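Local coordinates for protein hydrolase, alpha/beta hydrolase FOLD family (Staphylococcus aureus, PDB 2XMZ) that probably catalyses formation of 2-succinyl-6-hydroxy-2,4-cyclohexadiene-1-carboxylate, the MenH step of menaquinone biosynthesis, at residues H33-K38 / T246-D251. Sequence-based numbering, arbitrary orientation.
Sequences HNHIEK and TIHVED
His35 and His248 bring the backbones no closer than 8.5 Å between their CA atoms, where the turn leading into helix 36-40 faces the short helix 247-250, one imidazole bridging the gap. His35 reaches across it with CG beside its backbone N and anti to the carbonyl carbon (chi1 -65°), and its NE2 lies 2.8 Å from His248 O. The bond is short but bent, 128° at the hydrogen, and therefore weak, although the oxygen lies in the ring plane. Ser252 OG also bonds to this carbonyl oxygen, and at the far side of the ring ND1 is held by Asp256 of helix 252-266, so both ring nitrogens have partners, which should help fix the imidazole's rotation. In the alpha/beta hydrolase fold such loops gather at the C-terminal ends of the parallel strands, and Thr246, the N-cap of helix 247-250, separates it from His245, the probable histidine of a Ser-His-Asp triad with Ser91 and Asp218. The His248 ring crosses that of His35 obliquely, planes at 75° and centroids 5.8 Å apart; His35 NE2 comes within 3.8 Å of His248 CB. His248 ND1 is hydrogen-bonded to Glu114 and NE2 to Thr31 OG1, while Thr246 CG2 packs over one face.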
# COMPACT_ATOMS: atom_id res chain seq x y z
N HIS A 33 11.76 -5.15 2.45
CA HIS A 33 13.15 -5.44 2.82
C HIS A 33 13.99 -6.09 1.73
O HIS A 33 15.06 -5.59 1.37
CB HIS A 33 13.20 -6.30 4.11
CG HIS A 33 12.63 -7.69 3.95
ND1 HIS A 33 11.30 -7.92 3.64
CD2 HIS A 33 13.20 -8.91 4.07
CE1 HIS A 33 11.09 -9.22 3.58
NE2 HIS A 33 12.23 -9.85 3.84
N ASN A 34 13.51 -7.22 1.22
CA ASN A 34 14.26 -8.01 0.24
C ASN A 34 14.17 -7.43 -1.18
O ASN A 34 14.72 -8.01 -2.11
CB ASN A 34 13.78 -9.46 0.24
CG ASN A 34 12.31 -9.59 -0.17
OD1 ASN A 34 11.96 -10.41 -1.03
ND2 ASN A 34 11.45 -8.76 0.43
N HIS A 35 13.47 -6.30 -1.32
CA HIS A 35 13.25 -5.66 -2.62
C HIS A 35 14.14 -4.45 -2.84
O HIS A 35 14.49 -4.13 -3.97
CB HIS A 35 11.80 -5.21 -2.76
CG HIS A 35 10.80 -6.32 -2.76
ND1 HIS A 35 10.47 -7.02 -3.91
CD2 HIS A 35 10.06 -6.86 -1.77
CE1 HIS A 35 9.56 -7.94 -3.61
NE2 HIS A 35 9.30 -7.87 -2.32
N ILE A 36 14.46 -3.76 -1.75
CA ILE A 36 15.15 -2.48 -1.79
C ILE A 36 16.38 -2.53 -2.70
O ILE A 36 16.52 -1.69 -3.59
CB ILE A 36 15.57 -2.02 -0.36
CG1 ILE A 36 14.36 -1.89 0.57
CG2 ILE A 36 16.40 -0.73 -0.39
CD1 ILE A 36 13.14 -1.25 -0.02
N GLU A 37 17.25 -3.53 -2.48
CA GLU A 37 18.49 -3.67 -3.25
C GLU A 37 18.25 -3.90 -4.74
O GLU A 37 19.06 -3.48 -5.56
CB GLU A 37 19.37 -4.76 -2.67
CG GLU A 37 20.05 -4.35 -1.38
CD GLU A 37 21.27 -5.18 -1.07
OE1 GLU A 37 22.21 -5.20 -1.90
OE2 GLU A 37 21.30 -5.80 0.01
N LYS A 38 17.14 -4.54 -5.08
CA LYS A 38 16.80 -4.75 -6.48
C LYS A 38 16.52 -3.41 -7.18
O LYS A 38 16.72 -3.28 -8.38
CB LYS A 38 15.60 -5.71 -6.65
CG LYS A 38 15.65 -6.96 -5.76
CD LYS A 38 16.58 -8.03 -6.30
CE LYS A 38 16.91 -9.04 -5.21
NZ LYS A 38 15.75 -9.29 -4.30
N THR A 246 -0.90 -10.52 -1.65
CA THR A 246 0.43 -9.93 -1.40
C THR A 246 1.43 -10.50 -2.41
O THR A 246 2.31 -11.31 -2.06
CB THR A 246 0.91 -10.17 0.03
OG1 THR A 246 -0.19 -10.06 0.95
CG2 THR A 246 1.99 -9.17 0.42
N ILE A 247 1.30 -10.04 -3.64
CA ILE A 247 2.15 -10.47 -4.74
C ILE A 247 3.63 -10.26 -4.43
O ILE A 247 4.44 -11.17 -4.67
CB ILE A 247 1.86 -9.69 -6.04
CG1 ILE A 247 0.36 -9.63 -6.35
CG2 ILE A 247 2.64 -10.33 -7.21
CD1 ILE A 247 0.02 -8.55 -7.39
N HIS A 248 4.00 -9.11 -3.88
CA HIS A 248 5.43 -8.79 -3.65
C HIS A 248 6.10 -9.77 -2.71
O HIS A 248 7.34 -9.82 -2.61
CB HIS A 248 5.64 -7.31 -3.24
CG HIS A 248 5.12 -6.94 -1.89
ND1 HIS A 248 3.94 -6.26 -1.70
CD2 HIS A 248 5.66 -7.09 -0.65
CE1 HIS A 248 3.74 -6.06 -0.41
NE2 HIS A 248 4.79 -6.53 0.25
N VAL A 249 5.30 -10.56 -2.00
CA VAL A 249 5.84 -11.60 -1.12
C VAL A 249 5.77 -13.01 -1.74
O VAL A 249 6.61 -13.85 -1.45
CB VAL A 249 5.11 -11.58 0.24
CG1 VAL A 249 5.44 -12.81 1.04
CG2 VAL A 249 5.52 -10.37 1.03
N GLU A 250 4.75 -13.26 -2.56
CA GLU A 250 4.48 -14.61 -3.04
C GLU A 250 5.29 -14.92 -4.29
O GLU A 250 5.73 -16.06 -4.48
CB GLU A 250 2.98 -14.81 -3.32
CG GLU A 250 2.11 -14.64 -2.08
CD GLU A 250 0.71 -15.22 -2.25
OE1 GLU A 250 0.37 -15.71 -3.35
OE2 GLU A 250 -0.06 -15.16 -1.26
N ASP A 251 5.49 -13.90 -5.13
CA ASP A 251 6.41 -13.96 -6.26
C ASP A 251 7.21 -12.66 -6.35
O ASP A 251 6.91 -11.79 -7.20
CB ASP A 251 5.67 -14.20 -7.56
CG ASP A 251 6.58 -14.72 -8.66
OD1 ASP A 251 7.83 -14.59 -8.52
OD2 ASP A 251 6.05 -15.25 -9.66